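Local structure of xyloglucanase (Paenibacillus pabuli, 2JEP) at residues I127-H131 and V160-I164; L109-Q113 and K167-Y171. The protein hydrolyses xyloglucan, a plant cell-wall polysaccharide, as a glycoside hydrolase of family 5. All coordinates share one frame; numbering follows the deposited sequence.

Contact 1. Residues I127-H131 and V160-I164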
loop_
_atom_site.group_PDB
_atom_site.type_symbol
_atom_site.label_atom_id
_atom_site.label_comp_id
_atom_site.label_asym_id
_atom_site.label_seq_id
_atom_site.Cartn_x
_atom_site.Cartn_y
_atom_site.Cartn_z
ATOM N N ILE A 127 6.037 5.963 -2.180
ATOM C CA ILE A 127 5.752 4.717 -2.875
ATOM C C ILE A 127 4.692 5.013 -3.938
ATOM O O ILE A 127 3.671 5.624 -3.613
ATOM C CB ILE A 127 5.189 3.652 -1.908
ATOM C CG1 ILE A 127 6.164 3.360 -0.757
ATOM C CG2 ILE A 127 4.784 2.371 -2.678
ATOM C CD1 ILE A 127 5.538 2.594 0.407
ATOM N N ILE A 128 4.925 4.597 -5.184
ATOM C CA ILE A 128 3.909 4.666 -6.243
ATOM C C ILE A 128 3.640 3.254 -6.749
ATOM O O ILE A 128 4.545 2.425 -6.816
ATOM C CB ILE A 128 4.280 5.594 -7.413
ATOM C CG1 ILE A 128 5.586 5.186 -8.089
ATOM C CG2 ILE A 128 4.294 7.017 -6.920
ATOM C CD1 ILE A 128 5.934 6.049 -9.306
ATOM N N ASN A 129 2.386 2.967 -7.094
ATOM C CA ASN A 129 1.994 1.613 -7.484
ATOM C C ASN A 129 1.140 1.602 -8.756
ATOM O O ASN A 129 1.015 2.630 -9.439
ATOM C CB ASN A 129 1.294 0.915 -6.315
ATOM C CG ASN A 129 -0.105 1.435 -6.048
ATOM O OD1 ASN A 129 -0.607 2.269 -6.789
ATOM N ND2 ASN A 129 -0.753 0.909 -5.008
ATOM N N ILE A 130 0.604 0.429 -9.102
ATOM C CA ILE A 130 -0.503 0.301 -10.059
ATOM C C ILE A 130 -1.648 -0.270 -9.246
ATOM O O ILE A 130 -1.532 -1.353 -8.681
ATOM C CB ILE A 130 -0.140 -0.594 -11.247
ATOM C CG1 ILE A 130 0.983 0.046 -12.067
ATOM C CG2 ILE A 130 -1.394 -0.902 -12.078
ATOM C CD1 ILE A 130 1.409 -0.775 -13.301
ATOM N N HIS A 131 -2.745 0.489 -9.123
ATOM C CA HIS A 131 -3.711 0.236 -8.048
ATOM C C HIS A 131 -5.037 -0.354 -8.527
ATOM O O HIS A 131 -5.269 -1.581 -8.424
ATOM C CB HIS A 131 -3.887 1.538 -7.247
ATOM C CG HIS A 131 -4.507 1.360 -5.902
ATOM N ND1 HIS A 131 -3.760 1.277 -4.743
ATOM C CD2 HIS A 131 -5.805 1.268 -5.525
ATOM C CE1 HIS A 131 -4.577 1.156 -3.711
ATOM N NE2 HIS A 131 -5.822 1.128 -4.157
ATOM N N VAL A 160 3.701 -0.736 -19.584
ATOM C CA VAL A 160 3.280 0.275 -18.627
ATOM C C VAL A 160 4.403 0.527 -17.623
ATOM O O VAL A 160 4.783 1.678 -17.406
ATOM C CB VAL A 160 1.952 -0.138 -17.978
ATOM C CG1 VAL A 160 1.632 0.717 -16.745
ATOM C CG2 VAL A 160 0.850 -0.047 -19.023
ATOM N N TRP A 161 4.981 -0.529 -17.022
ATOM C CA TRP A 161 6.071 -0.276 -16.076
ATOM C C TRP A 161 7.310 0.297 -16.735
ATOM O O TRP A 161 8.027 1.072 -16.113
ATOM C CB TRP A 161 6.414 -1.509 -15.224
ATOM C CG TRP A 161 5.660 -1.494 -13.943
ATOM C CD1 TRP A 161 4.703 -2.381 -13.511
ATOM C CD2 TRP A 161 5.792 -0.518 -12.901
ATOM N NE1 TRP A 161 4.253 -2.006 -12.284
ATOM C CE2 TRP A 161 4.895 -0.866 -11.882
ATOM C CE3 TRP A 161 6.610 0.600 -12.719
ATOM C CZ2 TRP A 161 4.772 -0.113 -10.717
ATOM C CZ3 TRP A 161 6.472 1.336 -11.567
ATOM C CH2 TRP A 161 5.552 0.983 -10.595
ATOM N N GLN A 162 7.553 -0.054 -18.000
ATOM C CA GLN A 162 8.697 0.557 -18.695
ATOM C C GLN A 162 8.546 2.071 -18.677
ATOM O O GLN A 162 9.508 2.813 -18.420
ATOM C CB GLN A 162 8.762 0.099 -20.150
ATOM C CG GLN A 162 9.358 -1.236 -20.436
ATOM C CD GLN A 162 9.419 -1.519 -21.933
ATOM O OE1 GLN A 162 8.902 -0.754 -22.733
ATOM N NE2 GLN A 162 10.046 -2.627 -22.308
ATOM N N GLN A 163 7.351 2.529 -19.011
ATOM C CA GLN A 163 7.081 3.971 -19.086
ATOM C C GLN A 163 7.102 4.661 -17.737
ATOM O O GLN A 163 7.648 5.750 -17.603
ATOM C CB GLN A 163 5.739 4.199 -19.770
ATOM C CG GLN A 163 5.717 3.795 -21.221
ATOM C CD GLN A 163 4.328 3.830 -21.758
ATOM O OE1 GLN A 163 3.798 4.907 -22.059
ATOM N NE2 GLN A 163 3.700 2.668 -21.850
ATOM N N ILE A 164 6.475 4.061 -16.732
ATOM C CA ILE A 164 6.476 4.704 -15.397
ATOM C C ILE A 164 7.917 4.760 -14.890
ATOM O O ILE A 164 8.393 5.791 -14.402
ATOM C CB ILE A 164 5.615 3.888 -14.392
ATOM C CG1 ILE A 164 4.154 3.803 -14.822
ATOM C CG2 ILE A 164 5.757 4.467 -12.981
ATOM C CD1 ILE A 164 3.362 2.691 -14.119
#
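Apolar side chains join the third barrel strand and the loop that follows it, residues 127-131, to the inward side of helix 150-167 in a fully buried contact. Ile-130 is at its centre. Its CG1 lies beside the backbone N (chi1 -65°) and the chain runs on extended, which carries CD1 in among three helix residues. CD1 sits 3.3 Å from NE1 of Trp-161, meeting the indole obliquely, and 3.8 Å from CG1 of Val-160. CD1 of Ile-164 is 4.1 Å from the same methyl and also rests over the rim of one indole face. The same Ile-164, one turn on from Val-160, turns its CG2 to CD1 of Ile-128, 4.0 Å away, the two side chains lying alongside and pointing opposite ways. The far end of the indole approaches the strand edge-on, CH2 lying 4.2 Å from O of Ile-128. The ring's own polar atom, NE1, is satisfied by the carbonyl of Ser-179, just past the next strand. Asn-129, whose CB points away from the helix, donates from ND2 an in-plane bond of 3.0 Å to ND1 of His-131. Strand inside and helix outside, with an isoleucine-rich layer between, is the construction of a (β/α)8 TIM barrel.

Contact 2. Residues L109-Q113 and K167-Y171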
loop_
_atom_site.group_PDB
_atom_site.type_symbol
_atom_site.label_atom_id
_atom_site.label_comp_id
_atom_site.label_asym_id
_atom_site.label_seq_id
_atom_site.Cartn_x
_atom_site.Cartn_y
_atom_site.Cartn_z
ATOM N N LEU A 109 0.968 10.985 -16.637
ATOM C CA LEU A 109 2.297 10.812 -16.087
ATOM C C LEU A 109 2.859 12.113 -15.525
ATOM O O LEU A 109 3.507 12.094 -14.477
ATOM C CB LEU A 109 3.252 10.225 -17.116
ATOM C CG LEU A 109 3.160 8.744 -17.430
ATOM C CD1 LEU A 109 4.120 8.442 -18.582
ATOM C CD2 LEU A 109 3.441 7.922 -16.179
ATOM N N ASN A 110 2.613 13.237 -16.188
ATOM C CA ASN A 110 3.097 14.518 -15.660
ATOM C C ASN A 110 2.430 14.894 -14.352
ATOM O O ASN A 110 3.063 15.460 -13.465
ATOM C CB ASN A 110 2.911 15.637 -16.686
ATOM C CG ASN A 110 3.886 15.536 -17.819
ATOM O OD1 ASN A 110 4.993 15.027 -17.638
ATOM N ND2 ASN A 110 3.499 16.058 -18.985
ATOM N N ARG A 111 1.151 14.558 -14.229
ATOM C CA ARG A 111 0.447 14.827 -12.971
ATOM C C ARG A 111 0.957 13.939 -11.836
ATOM O O ARG A 111 1.161 14.401 -10.704
ATOM C CB ARG A 111 -1.061 14.665 -13.128
ATOM C CG ARG A 111 -1.858 14.905 -11.856
ATOM C CD ARG A 111 -1.657 16.335 -11.316
ATOM N NE ARG A 111 -2.333 16.457 -10.024
ATOM C CZ ARG A 111 -1.971 17.295 -9.062
ATOM N NH1 ARG A 111 -0.980 18.158 -9.234
ATOM N NH2 ARG A 111 -2.580 17.242 -7.884
ATOM N N ILE A 112 1.128 12.654 -12.128
ATOM C CA ILE A 112 1.658 11.742 -11.113
ATOM C C ILE A 112 3.019 12.258 -10.647
ATOM O O ILE A 112 3.312 12.270 -9.430
ATOM C CB ILE A 112 1.788 10.307 -11.675
ATOM C CG1 ILE A 112 0.408 9.758 -12.063
ATOM C CG2 ILE A 112 2.541 9.397 -10.682
ATOM C CD1 ILE A 112 0.458 8.604 -13.094
ATOM N N GLN A 113 3.854 12.694 -11.588
ATOM C CA GLN A 113 5.167 13.194 -11.211
ATOM C C GLN A 113 5.065 14.436 -10.326
ATOM O O GLN A 113 5.822 14.584 -9.372
ATOM C CB GLN A 113 6.030 13.461 -12.443
ATOM C CG GLN A 113 7.299 14.179 -12.103
ATOM C CD GLN A 113 8.158 14.394 -13.286
ATOM O OE1 GLN A 113 7.747 15.043 -14.248
ATOM N NE2 GLN A 113 9.368 13.881 -13.219
ATOM N N LYS A 167 9.996 7.429 -16.559
ATOM C CA LYS A 167 9.629 8.789 -16.133
ATOM C C LYS A 167 10.360 9.173 -14.842
ATOM O O LYS A 167 10.741 10.328 -14.638
ATOM C CB LYS A 167 8.103 8.852 -15.900
ATOM C CG LYS A 167 7.501 10.213 -15.612
ATOM C CD LYS A 167 7.523 11.091 -16.833
ATOM C CE LYS A 167 6.829 12.421 -16.587
ATOM N NZ LYS A 167 7.097 13.332 -17.726
ATOM N N PHE A 168 10.562 8.193 -13.955
ATOM C CA PHE A 168 11.121 8.449 -12.634
ATOM C C PHE A 168 12.552 7.944 -12.438
ATOM O O PHE A 168 13.047 7.833 -11.317
ATOM C CB PHE A 168 10.191 7.817 -11.589
ATOM C CG PHE A 168 8.860 8.515 -11.463
ATOM C CD1 PHE A 168 8.757 9.689 -10.735
ATOM C CD2 PHE A 168 7.734 8.022 -12.095
ATOM C CE1 PHE A 168 7.559 10.365 -10.668
ATOM C CE2 PHE A 168 6.518 8.669 -12.020
ATOM C CZ PHE A 168 6.439 9.865 -11.288
ATOM N N SER A 169 13.266 7.715 -13.541
ATOM C CA SER A 169 14.547 7.040 -13.424
ATOM C C SER A 169 15.605 7.779 -12.639
ATOM O O SER A 169 16.458 7.129 -12.027
ATOM C CB SER A 169 15.102 6.666 -14.792
ATOM O OG SER A 169 15.476 7.823 -15.502
ATOM N N ASN A 170 15.534 9.111 -12.592
ATOM C CA ASN A 170 16.574 9.865 -11.910
ATOM C C ASN A 170 16.304 10.109 -10.421
ATOM O O ASN A 170 17.141 10.675 -9.719
ATOM C CB ASN A 170 16.849 11.172 -12.657
ATOM C CG ASN A 170 17.370 10.935 -14.083
ATOM O OD1 ASN A 170 18.150 10.015 -14.329
ATOM N ND2 ASN A 170 16.914 11.754 -15.020
ATOM N N TYR A 171 15.155 9.657 -9.928
ATOM C CA TYR A 171 14.850 9.813 -8.511
ATOM C C TYR A 171 15.681 8.865 -7.655
ATOM O O TYR A 171 15.959 7.735 -8.053
ATOM C CB TYR A 171 13.360 9.541 -8.260
ATOM C CG TYR A 171 12.479 10.661 -8.744
ATOM C CD1 TYR A 171 12.360 10.966 -10.103
ATOM C CD2 TYR A 171 11.764 11.449 -7.848
ATOM C CE1 TYR A 171 11.571 12.009 -10.547
ATOM C CE2 TYR A 171 10.956 12.492 -8.295
ATOM C CZ TYR A 171 10.867 12.784 -9.649
ATOM O OH TYR A 171 10.102 13.812 -10.148
HETATM O O HOH W 1 10.511 12.884 -15.778
#
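Gln-113 of helix 106-120 meets three residues at the end of helix 150-167 and in the turn beyond it. In the conformer described here, one of two modelled, CG is trans to the backbone N (chi1 171°) and the chain extends from there, so the amide reaches between Lys-167 and Tyr-171. NE2 donates to OH of Tyr-171 at 3.2 Å; the bond is bent (137° at the hydrogen), and the hydroxyl is tilted from the amide plane. NE2 of Gln-113 also donates to a water oxygen 3.0 Å away, and this water passes a hydrogen bond on to the Lys-167 carbonyl, linking the amide to the last turn of the other helix. On the other side of the amide, OE1 lies 3.6 Å from CE of Lys-167. That lysine bends at chi2 (70°) and crosses Gln-113 at about a right angle, so that NZ donates a 2.7 Å hydrogen bond to OD1 of Asn-110, nearly in line with the Asn-110 C=O bond.

On the barrel side of these polar groups Phe-168 lies alongside Gln-113, its CZ 3.6 Å from CA of Gln-113, which lies at the ring edge. CG2 of Ile-112 comes to the same CZ at 4.0 Å. Lys-167 CG rests over the rim of one Phe-168 face, while CD1 of Phe-168 lies over the rim of the Tyr-171 ring.

The type I turn from Phe-168 to Tyr-171, closed by the backbone bond from Tyr-171 N to Phe-168 O, sets both rings against helix 106-120. Farther out, Asp-117 of that helix hydrogen-bonds the Tyr-171 hydroxyl and is its stronger partner, and Arg-220 and Asn-216 hold the Tyr-171 carbonyl. The contact thus ties one outer helix to the αβ-loop that leads from the next helix into strand 175-178, as neighbouring β/α units meet in a TIM barrel.

Overall arrangement
Both contacts share helix 150-167: contact 1 joins it to a strand and the following loop, contact 2 joins its end and the next turn to helix 106-120. Their centres lie about 10 Å apart and they touch, CD1 of Ile-128 packing 3.8 Å from CE2 of Phe-168. Contact 1 is the deeper, about 13 Å from the chain centre against 19 Å. Its loop is at the C-terminal end of the barrel strands, where family 5 enzymes carry their active site; His-131 there touches Glu-53 and Asn-181, and the Asn-129 side chain is about 10 Å from a bound calcium ion. The turn of contact 2 leads instead to the opposite end, where strand 175-178 starts.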